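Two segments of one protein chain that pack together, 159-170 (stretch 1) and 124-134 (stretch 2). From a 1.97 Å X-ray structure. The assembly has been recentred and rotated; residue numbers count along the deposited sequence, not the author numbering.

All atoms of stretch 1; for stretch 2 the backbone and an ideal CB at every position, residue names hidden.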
# COMPACT_ATOMS: atom_id res chain seq x y z
N LYS A 159 -8.27 -3.47 -2.34
CA LYS A 159 -9.00 -2.31 -1.87
C LYS A 159 -10.21 -1.93 -2.74
O LYS A 159 -11.32 -1.80 -2.24
CB LYS A 159 -8.07 -1.11 -1.79
CG LYS A 159 -8.78 0.20 -1.55
CD LYS A 159 -8.89 0.55 -0.08
CE LYS A 159 -9.66 -0.46 0.72
NZ LYS A 159 -8.88 -0.83 1.95
N GLU A 160 -9.99 -1.73 -4.04
CA GLU A 160 -11.14 -1.38 -4.86
C GLU A 160 -12.13 -2.51 -4.98
O GLU A 160 -13.33 -2.28 -5.10
CB GLU A 160 -10.66 -0.89 -6.24
CG GLU A 160 -9.57 -1.73 -6.93
CD GLU A 160 -10.12 -2.69 -7.97
OE1 GLU A 160 -11.35 -2.77 -8.11
OE2 GLU A 160 -9.30 -3.37 -8.64
N ALA A 161 -11.63 -3.75 -4.96
CA ALA A 161 -12.50 -4.92 -5.09
C ALA A 161 -13.40 -4.86 -3.85
O ALA A 161 -14.63 -4.98 -3.95
CB ALA A 161 -11.68 -6.31 -5.13
N GLU A 162 -12.77 -4.62 -2.70
CA GLU A 162 -13.47 -4.50 -1.44
C GLU A 162 -14.53 -3.39 -1.51
O GLU A 162 -15.65 -3.59 -1.03
CB GLU A 162 -12.44 -4.14 -0.39
CG GLU A 162 -12.70 -4.67 0.99
CD GLU A 162 -11.44 -4.60 1.84
OE1 GLU A 162 -11.03 -3.48 2.21
OE2 GLU A 162 -10.84 -5.66 2.10
N LEU A 163 -14.17 -2.23 -2.06
CA LEU A 163 -15.10 -1.10 -2.14
C LEU A 163 -16.32 -1.43 -3.01
O LEU A 163 -17.45 -1.13 -2.65
CB LEU A 163 -14.36 0.14 -2.66
CG LEU A 163 -13.33 0.68 -1.66
CD1 LEU A 163 -12.50 1.76 -2.30
CD2 LEU A 163 -14.07 1.21 -0.45
N TRP A 164 -16.10 -2.07 -4.16
CA TRP A 164 -17.22 -2.45 -5.02
C TRP A 164 -18.17 -3.41 -4.30
O TRP A 164 -19.40 -3.22 -4.30
CB TRP A 164 -16.71 -3.10 -6.31
CG TRP A 164 -16.08 -2.10 -7.25
CD1 TRP A 164 -14.78 -2.04 -7.64
CD2 TRP A 164 -16.73 -0.98 -7.86
NE1 TRP A 164 -14.57 -0.95 -8.46
CE2 TRP A 164 -15.76 -0.28 -8.61
CE3 TRP A 164 -18.05 -0.49 -7.84
CZ2 TRP A 164 -16.06 0.87 -9.33
CZ3 TRP A 164 -18.34 0.67 -8.55
CH2 TRP A 164 -17.35 1.33 -9.29
N LEU A 165 -17.61 -4.43 -3.67
CA LEU A 165 -18.42 -5.40 -2.94
C LEU A 165 -19.19 -4.73 -1.81
O LEU A 165 -20.31 -5.13 -1.51
CB LEU A 165 -17.55 -6.53 -2.38
CG LEU A 165 -16.90 -7.49 -3.39
CD1 LEU A 165 -16.13 -8.54 -2.63
CD2 LEU A 165 -17.95 -8.16 -4.26
N SER A 166 -18.60 -3.70 -1.18
CA SER A 166 -19.26 -3.00 -0.07
C SER A 166 -20.60 -2.39 -0.48
O SER A 166 -21.47 -2.16 0.37
CB SER A 166 -18.34 -1.90 0.51
OG SER A 166 -18.24 -0.78 -0.36
N ILE A 167 -20.77 -2.10 -1.77
CA ILE A 167 -22.03 -1.55 -2.24
C ILE A 167 -22.85 -2.59 -3.02
O ILE A 167 -23.76 -2.24 -3.77
CB ILE A 167 -21.84 -0.29 -3.11
CG1 ILE A 167 -21.03 -0.62 -4.36
CG2 ILE A 167 -21.18 0.81 -2.27
CD1 ILE A 167 -21.09 0.45 -5.41
N GLY A 168 -22.51 -3.86 -2.83
CA GLY A 168 -23.23 -4.94 -3.49
C GLY A 168 -23.00 -5.17 -4.97
O GLY A 168 -23.85 -5.74 -5.64
N GLN A 169 -21.85 -4.73 -5.48
CA GLN A 169 -21.54 -4.91 -6.90
C GLN A 169 -20.34 -5.83 -7.13
O GLN A 169 -19.40 -5.85 -6.33
CB GLN A 169 -21.26 -3.56 -7.56
CG GLN A 169 -22.37 -2.52 -7.46
CD GLN A 169 -23.67 -3.00 -8.05
OE1 GLN A 169 -23.68 -3.69 -9.07
NE2 GLN A 169 -24.78 -2.62 -7.43
N VAL A 170 -20.38 -6.58 -8.24
CA VAL A 170 -19.29 -7.47 -8.61
C VAL A 170 -19.04 -7.20 -10.10
O VAL A 170 -19.45 -7.98 -10.96
CB VAL A 170 -19.66 -8.97 -8.43
CG1 VAL A 170 -18.40 -9.82 -8.50
CG2 VAL A 170 -20.39 -9.19 -7.09
N UNK A 124 -19.42 10.08 1.15
CA UNK A 124 -18.67 8.97 1.74
C UNK A 124 -18.11 8.18 0.55
O UNK A 124 -18.72 8.17 -0.53
CB UNK A 124 -19.54 8.10 2.65
N UNK A 125 -16.97 7.52 0.73
CA UNK A 125 -16.36 6.76 -0.36
C UNK A 125 -17.33 5.73 -0.95
O UNK A 125 -17.36 5.53 -2.17
CB UNK A 125 -15.09 6.06 0.14
N UNK A 126 -18.12 5.08 -0.10
CA UNK A 126 -19.07 4.08 -0.57
C UNK A 126 -20.11 4.71 -1.49
O UNK A 126 -20.46 4.14 -2.52
CB UNK A 126 -19.76 3.40 0.61
N UNK A 127 -20.60 5.90 -1.14
CA UNK A 127 -21.58 6.57 -1.97
C UNK A 127 -20.96 7.02 -3.29
O UNK A 127 -21.66 7.17 -4.29
CB UNK A 127 -22.18 7.77 -1.23
N UNK A 128 -19.65 7.25 -3.30
CA UNK A 128 -18.98 7.66 -4.52
C UNK A 128 -18.97 6.46 -5.46
O UNK A 128 -19.22 6.59 -6.66
CB UNK A 128 -17.56 8.17 -4.24
N UNK A 129 -18.68 5.28 -4.91
CA UNK A 129 -18.67 4.06 -5.70
C UNK A 129 -20.07 3.77 -6.23
O UNK A 129 -20.22 3.37 -7.38
CB UNK A 129 -18.15 2.88 -4.87
N UNK A 130 -21.09 3.99 -5.41
CA UNK A 130 -22.47 3.77 -5.84
C UNK A 130 -22.79 4.69 -7.02
O UNK A 130 -23.43 4.28 -7.99
CB UNK A 130 -23.45 4.01 -4.69
N UNK A 131 -22.35 5.94 -6.92
CA UNK A 131 -22.59 6.94 -7.95
C UNK A 131 -21.88 6.58 -9.27
O UNK A 131 -22.46 6.70 -10.35
CB UNK A 131 -22.13 8.31 -7.46
N UNK A 132 -20.62 6.17 -9.18
CA UNK A 132 -19.88 5.78 -10.38
C UNK A 132 -20.58 4.62 -11.08
O UNK A 132 -20.77 4.65 -12.29
CB UNK A 132 -18.44 5.40 -10.03
N UNK A 133 -20.97 3.62 -10.30
CA UNK A 133 -21.64 2.45 -10.86
C UNK A 133 -22.88 2.82 -11.68
O UNK A 133 -22.98 2.43 -12.84
CB UNK A 133 -22.03 1.49 -9.73
N UNK A 134 -23.79 3.58 -11.08
CA UNK A 134 -25.01 3.97 -11.76
C UNK A 134 -24.73 4.82 -13.00
O UNK A 134 -25.37 4.64 -14.05
CB UNK A 134 -25.92 4.73 -10.80

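The axes of helices 159-166 and 125-134 cross at 79°, 9.2 Å apart at closest approach.

Position 124 precedes the first helical turn with phi/psi -74/151, and its ideal CB has nothing of stretch 1 within 5.5 Å. A capping residue (Asp, Asn, Ser or Thr) would suit. It is Asp124, whose OD1 accepts from the backbone N of position 126 at 2.6 Å, capping the helix.

At 125 CA-to-CB points sideways, with the ideal CB 5.0 Å from Leu163 CD2; an aliphatic chain could close that gap. Ile125 brings CG1 to 4.2 Å from Leu163 CD2.

At 126 the ideal CB already lies 4.1 Å from Ile167 CG2 and 4.5 Å from Ser166 OG, so a small residue is adequate, Ala or Ser. Ala126 adds its methyl group there, while its O lies 3.4 Å from Ile167 CG2.

Positions 127 and 128 have no stretch 1 atom near their ideal CB, and this contact leaves their choice free. They hold Asp127 and the selenomethionine Met128.

Position 129 points toward stretch 1. Its ideal CB is 3.9 Å from Ile167 CD1 and 4.3 Å from Trp164 CZ3, and Leu163 and the indole border the space ahead. A large apolar chain fits, Leu or Met as well as an aromatic. Phe129 turns one ring face to Leu163 CB, 3.6 Å from the ring centroid and 16° off the normal, a CH-pi contact. Its edge meets the Trp164 face, with CD2 of Phe129 3.5 Å from CD2 of Trp164 and the planes at 68°. Stretch 1 covers 109 Å² of Phe129, more than of any other residue in stretch 2.

At 130 the ideal CB points sideways, 4.3 Å from Ile167 CD1; Ala, Ser or Thr would be reasonable. Ser130 contributes chiefly backbone, its N 3.5 Å from Ile167 CD1.

Position 131 points away, permitting a long polar chain; it is Lys131.

At 132 CB points toward stretch 1, 4.3 Å from Trp164 CH2, favouring an apolar residue such as Leu or Met. The selenomethionine Met132 keeps that CB contact with the indole.

Position 133 also points toward stretch 1: its ideal CB is 4.0 Å from Trp164 CZ3 and 4.6 Å from Gln169 CG. A chain combining apolar and polar parts suits, for instance His, Gln or Tyr. His133 sets CB at the indole edge and one ring face under Gln169 CD. NE2 of His133 lies 3.0 Å from OE1 of Gln169, but the poor angle excludes a hydrogen bond.

Position 134 is unconstrained by stretch 1. Asp134 accepts from His133 ND1 through OD1 at 2.8 Å.

Stretch 2 (124-134) DIADMFSKMHD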
# COMPACT_ATOMS: atom_id res chain seq x y z
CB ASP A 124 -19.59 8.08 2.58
CG ASP A 124 -18.88 6.86 3.16
OD1 ASP A 124 -18.49 5.96 2.37
OD2 ASP A 124 -18.72 6.79 4.39
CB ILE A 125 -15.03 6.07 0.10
CG1 ILE A 125 -14.36 5.37 -1.08
CG2 ILE A 125 -15.31 5.08 1.21
CD1 ILE A 125 -13.95 6.31 -2.20
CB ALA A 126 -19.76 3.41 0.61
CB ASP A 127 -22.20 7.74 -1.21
CG ASP A 127 -22.92 7.30 0.06
OD1 ASP A 127 -23.66 6.29 -0.01
OD2 ASP A 127 -22.76 7.95 1.12
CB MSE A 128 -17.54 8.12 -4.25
CG MSE A 128 -17.46 9.55 -3.75
SE MSE A 128 -15.67 10.12 -3.36
CE MSE A 128 -15.70 9.85 -1.46
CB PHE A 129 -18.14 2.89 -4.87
CG PHE A 129 -16.64 2.74 -4.95
CD1 PHE A 129 -15.80 3.70 -4.39
CD2 PHE A 129 -16.08 1.69 -5.67
CE1 PHE A 129 -14.42 3.61 -4.54
CE2 PHE A 129 -14.69 1.60 -5.84
CZ PHE A 129 -13.86 2.56 -5.27
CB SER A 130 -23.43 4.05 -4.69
OG SER A 130 -24.78 4.07 -5.15
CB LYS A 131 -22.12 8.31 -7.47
CG LYS A 131 -22.95 9.48 -7.97
CD LYS A 131 -22.65 10.74 -7.17
CE LYS A 131 -23.58 11.88 -7.53
NZ LYS A 131 -23.40 13.04 -6.60
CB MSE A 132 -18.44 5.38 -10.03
CG MSE A 132 -17.47 6.55 -9.82
SE MSE A 132 -15.62 6.02 -9.48
CE MSE A 132 -15.36 4.89 -11.02
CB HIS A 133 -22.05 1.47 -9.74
CG HIS A 133 -22.98 0.39 -10.20
ND1 HIS A 133 -24.35 0.57 -10.28
CD2 HIS A 133 -22.74 -0.88 -10.62
CE1 HIS A 133 -24.91 -0.54 -10.73
NE2 HIS A 133 -23.96 -1.43 -10.95
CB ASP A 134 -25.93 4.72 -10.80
CG ASP A 134 -26.29 3.90 -9.57
OD1 ASP A 134 -26.07 2.66 -9.58
OD2 ASP A 134 -26.80 4.48 -8.59
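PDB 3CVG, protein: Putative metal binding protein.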